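Transketolase (Campylobacter jejuni, PDB 3L84) belongs to the transketolase family of thiamine diphosphate-binding proteins, a dimer whose chain carries two cofactor-binding-type domains and a C-terminal domain. Local coordinates at residues V109-G114 / F401-I406; P423-A428 / R463-F468; T461-A464 / L469-R472; Q484-A489 / S493-S498. One frame throughout, in Å; residues are numbered along the deposited sequence.

Contact 1 of 4, residues V109-G114 / F401-I406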
loop_
_atom_site.group_PDB
_atom_site.type_symbol
_atom_site.label_atom_id
_atom_site.label_comp_id
_atom_site.label_asym_id
_atom_site.label_seq_id
_atom_site.Cartn_x
_atom_site.Cartn_y
_atom_site.Cartn_z
ATOM N N VAL A 109 5.969 3.401 -25.360
ATOM C CA VAL A 109 5.790 3.635 -23.938
ATOM C C VAL A 109 6.496 2.508 -23.178
ATOM O O VAL A 109 6.167 1.324 -23.322
ATOM C CB VAL A 109 4.313 3.681 -23.570
ATOM C CG1 VAL A 109 4.156 3.664 -22.055
ATOM C CG2 VAL A 109 3.635 4.921 -24.183
ATOM N N GLU A 110 7.466 2.849 -22.350
ATOM C CA GLU A 110 8.278 1.830 -21.718
ATOM C C GLU A 110 7.548 1.065 -20.635
ATOM O O GLU A 110 7.778 -0.133 -20.446
ATOM C CB GLU A 110 9.564 2.444 -21.144
ATOM C CG GLU A 110 10.564 2.917 -22.226
ATOM C CD GLU A 110 11.199 1.810 -23.033
ATOM O OE1 GLU A 110 11.094 0.630 -22.626
ATOM O OE2 GLU A 110 11.813 2.156 -24.063
ATOM N N ILE A 111 6.731 1.768 -19.891
ATOM C CA ILE A 111 6.051 1.198 -18.728
ATOM C C ILE A 111 4.870 2.081 -18.434
ATOM O O ILE A 111 4.909 3.277 -18.710
ATOM C CB ILE A 111 7.048 1.042 -17.549
ATOM C CG1 ILE A 111 6.461 0.202 -16.401
ATOM C CG2 ILE A 111 7.482 2.387 -17.002
ATOM C CD1 ILE A 111 7.526 -0.525 -15.590
ATOM N N ALA A 112 3.773 1.508 -17.964
ATOM C CA ALA A 112 2.621 2.282 -17.595
ATOM C C ALA A 112 2.906 3.087 -16.371
ATOM O O ALA A 112 3.462 2.549 -15.410
ATOM C CB ALA A 112 1.385 1.354 -17.353
ATOM N N THR A 113 2.572 4.366 -16.388
ATOM C CA THR A 113 2.771 5.226 -15.217
ATOM C C THR A 113 1.548 6.076 -15.004
ATOM O O THR A 113 0.708 6.223 -15.852
ATOM C CB THR A 113 4.025 6.137 -15.342
ATOM O OG1 THR A 113 3.855 7.016 -16.442
ATOM C CG2 THR A 113 5.335 5.298 -15.485
ATOM N N GLY A 114 1.488 6.716 -13.871
ATOM C CA GLY A 114 0.280 7.460 -13.494
ATOM C C GLY A 114 0.286 7.648 -11.992
ATOM O O GLY A 114 0.491 8.751 -11.514
ATOM N N PHE A 401 11.958 -5.002 -14.365
ATOM C CA PHE A 401 12.663 -6.211 -14.787
ATOM C C PHE A 401 11.818 -6.965 -15.792
ATOM O O PHE A 401 12.337 -7.500 -16.775
ATOM C CB PHE A 401 13.019 -7.150 -13.617
ATOM C CG PHE A 401 14.340 -6.874 -12.937
ATOM C CD1 PHE A 401 14.481 -5.909 -11.972
ATOM C CD2 PHE A 401 15.462 -7.620 -13.303
ATOM C CE1 PHE A 401 15.706 -5.684 -11.362
ATOM C CE2 PHE A 401 16.696 -7.401 -12.689
ATOM C CZ PHE A 401 16.811 -6.449 -11.714
ATOM N N ALA A 402 10.525 -7.102 -15.541
ATOM C CA ALA A 402 9.640 -7.831 -16.439
ATOM C C ALA A 402 9.472 -7.169 -17.810
ATOM O O ALA A 402 9.180 -7.855 -18.795
ATOM C CB ALA A 402 8.268 -8.020 -15.757
ATOM N N ARG A 403 9.641 -5.850 -17.868
ATOM C CA ARG A 403 9.570 -5.104 -19.112
ATOM C C ARG A 403 10.903 -4.992 -19.805
ATOM O O ARG A 403 10.921 -4.607 -20.986
ATOM C CB ARG A 403 8.992 -3.690 -18.872
ATOM C CG ARG A 403 7.506 -3.683 -18.566
ATOM C CD ARG A 403 6.689 -3.953 -19.802
ATOM N NE ARG A 403 6.807 -2.876 -20.789
ATOM C CZ ARG A 403 6.559 -2.962 -22.091
ATOM N NH1 ARG A 403 6.228 -4.112 -22.667
ATOM N NH2 ARG A 403 6.661 -1.865 -22.827
ATOM N N TYR A 404 12.017 -5.332 -19.159
ATOM C CA TYR A 404 13.322 -5.036 -19.757
ATOM C C TYR A 404 13.555 -5.769 -21.065
ATOM O O TYR A 404 14.075 -5.184 -22.016
ATOM C CB TYR A 404 14.445 -5.339 -18.738
ATOM C CG TYR A 404 15.795 -4.889 -19.205
ATOM C CD1 TYR A 404 16.197 -3.587 -19.053
ATOM C CD2 TYR A 404 16.649 -5.747 -19.873
ATOM C CE1 TYR A 404 17.373 -3.147 -19.522
ATOM C CE2 TYR A 404 17.850 -5.333 -20.341
ATOM C CZ TYR A 404 18.236 -4.010 -20.168
ATOM O OH TYR A 404 19.451 -3.579 -20.674
ATOM N N GLY A 405 13.248 -7.056 -21.110
ATOM C CA GLY A 405 13.250 -7.829 -22.338
ATOM C C GLY A 405 13.710 -9.267 -22.173
ATOM O O GLY A 405 13.458 -10.073 -23.060
ATOM N N ILE A 406 14.439 -9.581 -21.113
ATOM C CA ILE A 406 15.087 -10.882 -20.952
ATOM C C ILE A 406 14.877 -11.543 -19.569
ATOM O O ILE A 406 15.448 -12.645 -19.344
ATOM C CB ILE A 406 16.600 -10.787 -21.244
ATOM C CG1 ILE A 406 17.277 -9.754 -20.329
ATOM C CG2 ILE A 406 16.842 -10.519 -22.736
ATOM C CD1 ILE A 406 18.827 -9.850 -20.304
HETATM O O HOH W 1 5.266 -0.399 -25.201
HETATM O O HOH W 2 12.337 -2.175 -21.358
#

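Contact 2 of 4, residues P423-A428 / R463-F468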
loop_
_atom_site.group_PDB
_atom_site.type_symbol
_atom_site.label_atom_id
_atom_site.label_comp_id
_atom_site.label_asym_id
_atom_site.label_seq_id
_atom_site.Cartn_x
_atom_site.Cartn_y
_atom_site.Cartn_z
ATOM N N PRO A 423 -0.199 -1.303 -4.897
ATOM C CA PRO A 423 -0.348 -0.370 -6.045
ATOM C C PRO A 423 0.532 -0.752 -7.216
ATOM O O PRO A 423 0.164 -0.571 -8.375
ATOM C CB PRO A 423 0.065 0.991 -5.455
ATOM C CG PRO A 423 -0.192 0.857 -4.021
ATOM C CD PRO A 423 0.148 -0.587 -3.655
ATOM N N ALA A 424 1.726 -1.287 -6.957
ATOM C CA ALA A 424 2.631 -1.747 -7.997
ATOM C C ALA A 424 2.181 -3.076 -8.574
ATOM O O ALA A 424 2.312 -3.304 -9.770
ATOM C CB ALA A 424 4.078 -1.857 -7.440
ATOM N N ALA A 425 1.627 -3.975 -7.751
ATOM C CA ALA A 425 1.020 -5.181 -8.295
ATOM C C ALA A 425 -0.068 -4.837 -9.302
ATOM O O ALA A 425 -0.230 -5.499 -10.325
ATOM C CB ALA A 425 0.485 -6.091 -7.173
ATOM N N ARG A 426 -0.831 -3.788 -9.018
ATOM C CA ARG A 426 -1.877 -3.380 -9.910
ATOM C C ARG A 426 -1.320 -2.941 -11.253
ATOM O O ARG A 426 -1.953 -3.218 -12.281
ATOM C CB ARG A 426 -2.675 -2.248 -9.275
ATOM C CG ARG A 426 -4.033 -2.076 -9.889
ATOM C CD ARG A 426 -4.837 -0.914 -9.235
ATOM N NE ARG A 426 -6.253 -1.017 -9.566
ATOM C CZ ARG A 426 -6.893 -0.284 -10.464
ATOM N NH1 ARG A 426 -6.275 0.654 -11.145
ATOM N NH2 ARG A 426 -8.186 -0.499 -10.651
ATOM N N ILE A 427 -0.179 -2.263 -11.284
ATOM C CA ILE A 427 0.451 -1.911 -12.553
ATOM C C ILE A 427 0.877 -3.171 -13.312
ATOM O O ILE A 427 0.736 -3.236 -14.550
ATOM C CB ILE A 427 1.633 -0.957 -12.343
ATOM C CG1 ILE A 427 1.179 0.380 -11.762
ATOM C CG2 ILE A 427 2.401 -0.743 -13.654
ATOM C CD1 ILE A 427 0.538 1.310 -12.832
ATOM N N ALA A 428 1.398 -4.171 -12.631
ATOM C CA ALA A 428 1.703 -5.446 -13.289
ATOM C C ALA A 428 0.474 -6.007 -13.981
ATOM O O ALA A 428 0.533 -6.505 -15.120
ATOM C CB ALA A 428 2.279 -6.437 -12.283
ATOM N N ARG A 463 -8.077 -11.604 -5.541
ATOM C CA ARG A 463 -9.078 -12.178 -6.415
ATOM C C ARG A 463 -9.871 -11.104 -7.110
ATOM O O ARG A 463 -10.178 -11.262 -8.310
ATOM C CB ARG A 463 -9.995 -13.108 -5.652
ATOM C CG ARG A 463 -9.283 -14.372 -5.215
ATOM C CD ARG A 463 -10.173 -15.192 -4.333
ATOM N NE ARG A 463 -9.576 -16.490 -4.014
ATOM C CZ ARG A 463 -9.997 -17.264 -3.041
ATOM N NH1 ARG A 463 -10.926 -16.838 -2.199
ATOM N NH2 ARG A 463 -9.397 -18.443 -2.847
ATOM N N ALA A 464 -10.167 -9.979 -6.463
ATOM C CA ALA A 464 -10.948 -8.916 -7.078
ATOM C C ALA A 464 -10.149 -8.131 -8.114
ATOM O O ALA A 464 -10.735 -7.553 -9.029
ATOM C CB ALA A 464 -11.471 -7.961 -6.027
HETATM N N MSE A 465 -8.834 -8.023 -7.970
HETATM C CA MSE A 465 -7.997 -7.325 -8.925
HETATM C C MSE A 465 -8.019 -8.030 -10.286
HETATM O O MSE A 465 -7.648 -9.210 -10.394
HETATM C CB MSE A 465 -6.569 -7.250 -8.392
HETATM C CG MSE A 465 -5.620 -6.528 -9.362
HETATM SE SE MSE A 465 -3.844 -6.167 -8.654
HETATM C CE MSE A 465 -3.575 -7.717 -7.479
ATOM N N PRO A 466 -8.401 -7.313 -11.341
ATOM C CA PRO A 466 -8.344 -7.932 -12.662
ATOM C C PRO A 466 -6.953 -8.359 -13.096
ATOM O O PRO A 466 -5.951 -7.816 -12.617
ATOM C CB PRO A 466 -8.900 -6.826 -13.580
ATOM C CG PRO A 466 -9.770 -6.008 -12.682
ATOM C CD PRO A 466 -9.038 -5.986 -11.383
ATOM N N ASN A 467 -6.903 -9.253 -14.084
ATOM C CA ASN A 467 -5.658 -9.648 -14.736
ATOM C C ASN A 467 -4.605 -10.202 -13.766
ATOM O O ASN A 467 -3.431 -9.928 -13.909
ATOM C CB ASN A 467 -5.014 -8.498 -15.545
ATOM C CG ASN A 467 -5.804 -8.068 -16.728
ATOM O OD1 ASN A 467 -6.733 -8.775 -17.174
ATOM N ND2 ASN A 467 -5.407 -6.950 -17.315
ATOM N N PHE A 468 -5.058 -10.972 -12.798
ATOM C CA PHE A 468 -4.213 -11.675 -11.846
ATOM C C PHE A 468 -4.766 -13.040 -11.655
ATOM O O PHE A 468 -6.022 -13.234 -11.568
ATOM C CB PHE A 468 -4.204 -11.016 -10.459
ATOM C CG PHE A 468 -2.855 -10.546 -10.008
ATOM C CD1 PHE A 468 -2.482 -9.276 -10.269
ATOM C CD2 PHE A 468 -1.928 -11.408 -9.435
ATOM C CE1 PHE A 468 -1.310 -8.821 -9.920
ATOM C CE2 PHE A 468 -0.682 -10.894 -9.045
ATOM C CZ PHE A 468 -0.377 -9.631 -9.321
#

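Contact 3 of 4, residues T461-A464 / L469-R472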
loop_
_atom_site.group_PDB
_atom_site.type_symbol
_atom_site.label_atom_id
_atom_site.label_comp_id
_atom_site.label_asym_id
_atom_site.label_seq_id
_atom_site.Cartn_x
_atom_site.Cartn_y
_atom_site.Cartn_z
ATOM N N THR A 461 -8.808 -9.179 -1.949
ATOM C CA THR A 461 -8.168 -8.140 -2.742
ATOM C C THR A 461 -7.563 -8.687 -4.018
ATOM O O THR A 461 -7.839 -8.162 -5.100
ATOM C CB THR A 461 -7.086 -7.431 -1.964
ATOM O OG1 THR A 461 -7.678 -6.788 -0.825
ATOM C CG2 THR A 461 -6.311 -6.416 -2.797
ATOM N N PHE A 462 -6.746 -9.730 -3.905
ATOM C CA PHE A 462 -6.084 -10.263 -5.078
ATOM C C PHE A 462 -7.052 -10.943 -6.040
ATOM O O PHE A 462 -6.885 -10.815 -7.256
ATOM C CB PHE A 462 -4.870 -11.130 -4.690
ATOM C CG PHE A 462 -3.670 -10.314 -4.488
ATOM C CD1 PHE A 462 -3.481 -9.593 -3.356
ATOM C CD2 PHE A 462 -2.718 -10.264 -5.508
ATOM C CE1 PHE A 462 -2.337 -8.716 -3.252
ATOM C CE2 PHE A 462 -1.613 -9.469 -5.389
ATOM C CZ PHE A 462 -1.450 -8.671 -4.303
ATOM N N ARG A 463 -8.077 -11.604 -5.541
ATOM C CA ARG A 463 -9.078 -12.178 -6.415
ATOM C C ARG A 463 -9.871 -11.104 -7.110
ATOM O O ARG A 463 -10.178 -11.262 -8.310
ATOM C CB ARG A 463 -9.995 -13.108 -5.652
ATOM C CG ARG A 463 -9.283 -14.372 -5.215
ATOM C CD ARG A 463 -10.173 -15.192 -4.333
ATOM N NE ARG A 463 -9.576 -16.490 -4.014
ATOM C CZ ARG A 463 -9.997 -17.264 -3.041
ATOM N NH1 ARG A 463 -10.926 -16.838 -2.199
ATOM N NH2 ARG A 463 -9.397 -18.443 -2.847
ATOM N N ALA A 464 -10.167 -9.979 -6.463
ATOM C CA ALA A 464 -10.948 -8.916 -7.078
ATOM C C ALA A 464 -10.149 -8.131 -8.114
ATOM O O ALA A 464 -10.735 -7.553 -9.029
ATOM C CB ALA A 464 -11.471 -7.961 -6.027
ATOM N N LEU A 469 -3.891 -14.011 -11.551
ATOM C CA LEU A 469 -4.265 -15.325 -11.031
ATOM C C LEU A 469 -3.797 -15.428 -9.587
ATOM O O LEU A 469 -2.662 -15.072 -9.306
ATOM C CB LEU A 469 -3.627 -16.427 -11.855
ATOM C CG LEU A 469 -4.034 -16.454 -13.319
ATOM C CD1 LEU A 469 -3.313 -17.593 -14.046
ATOM C CD2 LEU A 469 -5.559 -16.600 -13.486
ATOM N N THR A 470 -4.633 -15.910 -8.690
ATOM C CA THR A 470 -4.252 -15.995 -7.290
ATOM C C THR A 470 -4.279 -17.484 -6.942
ATOM O O THR A 470 -5.353 -18.058 -6.705
ATOM C CB THR A 470 -5.180 -15.201 -6.379
ATOM O OG1 THR A 470 -5.238 -13.844 -6.880
ATOM C CG2 THR A 470 -4.689 -15.154 -4.927
ATOM N N PHE A 471 -3.121 -18.117 -6.884
ATOM C CA PHE A 471 -3.022 -19.544 -6.576
ATOM C C PHE A 471 -2.825 -19.765 -5.098
ATOM O O PHE A 471 -1.959 -19.130 -4.489
ATOM C CB PHE A 471 -1.865 -20.180 -7.313
ATOM C CG PHE A 471 -2.034 -20.231 -8.790
ATOM C CD1 PHE A 471 -2.872 -21.157 -9.367
ATOM C CD2 PHE A 471 -1.371 -19.335 -9.607
ATOM C CE1 PHE A 471 -2.997 -21.236 -10.749
ATOM C CE2 PHE A 471 -1.518 -19.427 -10.986
ATOM C CZ PHE A 471 -2.331 -20.373 -11.516
ATOM N N ARG A 472 -3.601 -20.655 -4.494
ATOM C CA ARG A 472 -3.449 -21.009 -3.074
ATOM C C ARG A 472 -3.374 -22.544 -2.998
ATOM O O ARG A 472 -4.361 -23.220 -2.696
ATOM C CB ARG A 472 -4.550 -20.417 -2.236
ATOM C CG ARG A 472 -4.407 -20.616 -0.777
ATOM C CD ARG A 472 -5.378 -19.756 0.062
ATOM N NE ARG A 472 -5.158 -19.930 1.509
ATOM C CZ ARG A 472 -5.925 -20.594 2.354
ATOM N NH1 ARG A 472 -7.080 -21.118 2.008
ATOM N NH2 ARG A 472 -5.529 -20.659 3.609
HETATM O O HOH W 3 -7.884 -17.512 -6.263
#

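Contact 4 of 4, residues Q484-A489 / S493-S498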
loop_
_atom_site.group_PDB
_atom_site.type_symbol
_atom_site.label_atom_id
_atom_site.label_comp_id
_atom_site.label_asym_id
_atom_site.label_seq_id
_atom_site.Cartn_x
_atom_site.Cartn_y
_atom_site.Cartn_z
ATOM N N GLN A 484 3.175 -24.236 -13.639
ATOM C CA GLN A 484 3.084 -24.568 -15.058
ATOM C C GLN A 484 2.066 -23.670 -15.752
ATOM O O GLN A 484 2.295 -23.190 -16.851
ATOM C CB GLN A 484 2.808 -26.060 -15.252
ATOM C CG GLN A 484 3.989 -26.937 -14.832
ATOM C CD GLN A 484 3.668 -28.403 -14.791
ATOM O OE1 GLN A 484 2.679 -28.809 -14.211
ATOM N NE2 GLN A 484 4.557 -29.220 -15.400
ATOM N N ILE A 485 0.936 -23.429 -15.093
ATOM C CA ILE A 485 -0.046 -22.483 -15.624
ATOM C C ILE A 485 0.485 -21.059 -15.632
ATOM O O ILE A 485 0.361 -20.350 -16.651
ATOM C CB ILE A 485 -1.352 -22.553 -14.817
ATOM C CG1 ILE A 485 -1.984 -23.941 -14.908
ATOM C CG2 ILE A 485 -2.337 -21.461 -15.283
ATOM C CD1 ILE A 485 -2.889 -24.306 -13.711
ATOM N N ALA A 486 1.074 -20.625 -14.535
ATOM C CA ALA A 486 1.541 -19.247 -14.440
ATOM C C ALA A 486 2.570 -18.900 -15.514
ATOM O O ALA A 486 2.527 -17.799 -16.087
ATOM C CB ALA A 486 2.144 -18.986 -13.084
ATOM N N LEU A 487 3.490 -19.815 -15.820
ATOM C CA LEU A 487 4.490 -19.523 -16.852
ATOM C C LEU A 487 3.896 -19.408 -18.224
ATOM O O LEU A 487 4.447 -18.677 -19.026
ATOM C CB LEU A 487 5.615 -20.562 -16.830
ATOM C CG LEU A 487 6.464 -20.478 -15.588
ATOM C CD1 LEU A 487 7.321 -21.732 -15.493
ATOM C CD2 LEU A 487 7.377 -19.287 -15.477
ATOM N N ASN A 488 2.807 -20.114 -18.519
ATOM C CA ASN A 488 2.139 -20.093 -19.813
ATOM C C ASN A 488 1.076 -19.011 -19.921
ATOM O O ASN A 488 0.598 -18.687 -21.011
ATOM C CB ASN A 488 1.493 -21.447 -20.159
ATOM C CG ASN A 488 2.489 -22.508 -20.653
ATOM O OD1 ASN A 488 2.170 -23.690 -20.637
ATOM N ND2 ASN A 488 3.626 -22.088 -21.143
ATOM N N ALA A 489 0.690 -18.416 -18.795
ATOM C CA ALA A 489 -0.392 -17.443 -18.751
ATOM C C ALA A 489 0.014 -16.115 -19.341
ATOM O O ALA A 489 1.202 -15.834 -19.542
ATOM C CB ALA A 489 -0.858 -17.209 -17.304
ATOM N N SER A 493 0.798 -13.654 -11.789
ATOM C CA SER A 493 0.244 -14.580 -10.797
ATOM C C SER A 493 0.818 -14.325 -9.417
ATOM O O SER A 493 1.989 -13.913 -9.269
ATOM C CB SER A 493 0.584 -16.034 -11.150
ATOM O OG SER A 493 -0.050 -16.524 -12.345
ATOM N N ALA A 494 -0.004 -14.576 -8.392
ATOM C CA ALA A 494 0.409 -14.624 -7.031
ATOM C C ALA A 494 0.317 -16.062 -6.522
ATOM O O ALA A 494 -0.586 -16.810 -6.916
ATOM C CB ALA A 494 -0.466 -13.733 -6.152
ATOM N N PHE A 495 1.236 -16.432 -5.642
ATOM C CA PHE A 495 1.284 -17.714 -4.964
ATOM C C PHE A 495 1.110 -17.449 -3.475
ATOM O O PHE A 495 1.933 -16.778 -2.845
ATOM C CB PHE A 495 2.610 -18.404 -5.268
ATOM C CG PHE A 495 2.763 -18.761 -6.712
ATOM C CD1 PHE A 495 2.383 -20.007 -7.193
ATOM C CD2 PHE A 495 3.202 -17.845 -7.600
ATOM C CE1 PHE A 495 2.540 -20.309 -8.556
ATOM C CE2 PHE A 495 3.330 -18.145 -8.932
ATOM C CZ PHE A 495 2.992 -19.369 -9.402
ATOM N N VAL A 496 0.026 -17.988 -2.921
ATOM C CA VAL A 496 -0.369 -17.774 -1.533
ATOM C C VAL A 496 -0.076 -19.074 -0.774
ATOM O O VAL A 496 -0.688 -20.117 -1.060
ATOM C CB VAL A 496 -1.825 -17.359 -1.465
ATOM C CG1 VAL A 496 -2.349 -17.272 0.005
ATOM C CG2 VAL A 496 -2.096 -16.048 -2.207
ATOM N N LEU A 497 0.917 -18.999 0.107
ATOM C CA LEU A 497 1.627 -20.165 0.594
ATOM C C LEU A 497 1.620 -20.221 2.129
ATOM O O LEU A 497 1.677 -19.189 2.804
ATOM C CB LEU A 497 3.061 -20.120 0.070
ATOM C CG LEU A 497 3.169 -20.027 -1.458
ATOM C CD1 LEU A 497 4.557 -19.557 -1.847
ATOM C CD2 LEU A 497 2.756 -21.305 -2.137
ATOM N N SER A 498 1.609 -21.439 2.684
ATOM C CA SER A 498 1.532 -21.626 4.121
ATOM C C SER A 498 2.862 -21.597 4.822
ATOM O O SER A 498 3.893 -22.010 4.245
ATOM C CB SER A 498 0.833 -22.946 4.450
ATOM O OG SER A 498 1.666 -24.063 4.146
HETATM O O HOH W 4 1.584 -15.702 -14.363
#

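Contact 1 of 4, residues V109-G114 / F401-I406
Ile111 and Arg403 make the closest backbone approach, 7.2 Å between their CA atoms, where the irregular 109-114 loop passes the C-terminal end of the helix that includes 401-404. The spacing leaves the polar work to the side chain of Arg403, which grips the carbonyl oxygen of Glu110 side-on with two nitrogens. Arg403 NE lies 2.9 Å from Glu110 O, with an N-H...O angle of 160°, and Arg403 NH2 lies 3.1 Å from the same oxygen at a more bent 142°. Glu110 O sits close to the guanidinium plane, yet both nitrogens come from one face of the carbonyl plane, NH2 well above it. Bends at chi2 and chi3 fold the arginine back so that its NE edge meets the loop. Arg403 NH2 also makes a weak bond of 3.3 Å to Val109 O, and a water bonded to Val109 O reaches NH2 weakly as well. Nearer the helix, Arg403 CG packs 4.3 Å from Ile111 CD1. The carboxylate of Glu110 points to another partner, a salt bridge with Arg58. The contact joins the thiamine diphosphate-binding and pyrimidine-binding family regions; Met431 of helix 418-431 packs on Ile111 and Arg403, while helix 118-137 meets Ile111 through Asn122 and also packs against Tyr404.

Contact 2 of 4, residues P423-A428 / R463-F468
The selenium of Met465, a selenomethionine, rests against the backbone of helix 418-431, with SE 3.6 Å from Arg426 CA and 3.9 Å from Arg426 N. Its side chain reaches straight across, because CG stands anti to the backbone N (chi1 180°) and chi2 is also extended; only at chi3, 33°, does the chain turn. That last bend carries the methyl toward Ala425, where Met465 CE comes 4.4 Å from Ala425 CB. Phe468 turns its edge to the carbonyl of the same alanine: CE1 is 3.5 Å from Ala425 O, and the oxygen lies at the edge of the ring, near its plane. Phe468 CZ, next to CE1, packs 4.2 Å from Ala425 CB. In the alpha/beta pyrimidine-binding domain, these side chains bring the loop that follows helix 458-464 onto helix 418-431; Met465 is the first residue to leave helical angles. Arg426 contributes its CB, 4.1 Å from Met465 SE, while its extended chain carries the guanidinium to the second subunit, where Glu457 forms a salt bridge with NE and the carbonyls of Pro451 and Gln454 accept from NH1 and NH2. Behind the contact, Phe468 meets Phe462 edge-to-face, and Asn467 ND2 hydrogen-bonds to Ala429 O farther along helix 418-431.

Contact 3 of 4, residues T461-A464 / L469-R472
Thr470 faces Phe462 and Arg463 where helix 458-464 packs beside strand 469-471, an outermost strand of the parallel six-stranded sheet in the pyrimidine-binding domain. The nearest backbones are those of Arg463 and Thr470, with CA atoms 6.2 Å apart. Van der Waals packing comes first: both branches of the threonine meet the start of the phenylalanine side chain, Thr470 OG1 at 3.5 Å and CG2 at 4.0 Å from Phe462 CB. The phenylalanine ring then leads off to edge-to-face meetings with Phe439 and Phe468. Along the other flank, Arg463 CG lies 4.3 Å from Thr470 CB. The polar ends find partners beyond the pair. Thr470 OG1, set beside its own backbone N by a chi1 of -54°, hydrogen-bonds to Glu563, and the guanidinium of Arg463 forms salt bridges with Glu585 and Glu591. Arg472 pairs with Asp442 and Glu536; these acids probably offset the like charges, Arg463 NH2 and Arg472 NH1 being 6.0 Å apart. The polar link between helix and strand is a water bridge. One water, in the guanidinium plane at its edge, accepts from Arg463 NE at 3.0 Å and donates to Thr470 O at 2.6 Å.

Contact 4 of 4, residues Q484-A489 / S493-S498
Ala486 CB projects from its helix into the angle between two side chains of the strand, Ser493 and Phe495. The hydroxyl end of the serine comes nearer, with Ser493 OG 3.4 Å from Ala486 CB. Farther back on the same side chain, Ser493 CB is 3.9 Å from Ala486 CB. Phe495 reaches it with the far end of its ring, CZ standing 3.8 Å from Ala486 CB, and the methyl meets the ring obliquely. Although the CB of Phe495 does not head for the helix, a chi1 of -65° sets CG beside its backbone N and brings the ring tip in. Two residues apart, Ser493 and Phe495 extend from the same side of the strand, so a single alanine on the helix can touch both. This is the packing inside a beta-alpha-beta unit, in which helix 476-488 links strands 469-471 and 493-496, parallel neighbours in the sheet. The small methyl lets the backbones draw close, to 6.1 Å between the CA atoms of Ala486 and Ser493. A water adds a polar link beside the apolar one, donating to Ala486 O at 2.9 Å and accepting from Ser493 OG at 2.7 Å. Lys434 NZ bonds to Ala486 O as well and to Ala489 O, tying this part of the chain to the loop before strand 436-440, while the ring of Phe495 stacks on Trp483, one helical turn before Ala486.

How the contacts relate
Contact 1 comes first along the chain and bridges two family regions, whereas contacts 2, 3 and 4 all lie within the pyrimidine-binding range. Contacts 2 and 3 have centres about 9 Å apart and share helix 458-464; contact 3 begins where contact 2 ends, on Arg463 and Ala464, and contact 4 follows in series. Both contacts 2 and 3 touch the second subunit, which places this helix at the dimer interface. Contacts 3 and 4, centres about 10 Å apart, meet through neighbouring parallel strands 469-471 and 493-496. Contact 2, about 15 Å from contact 1 between centres, touches it where Ile427 packs on Ala112, so helix 418-431 touches both the interdomain junction and the packing around the sheet.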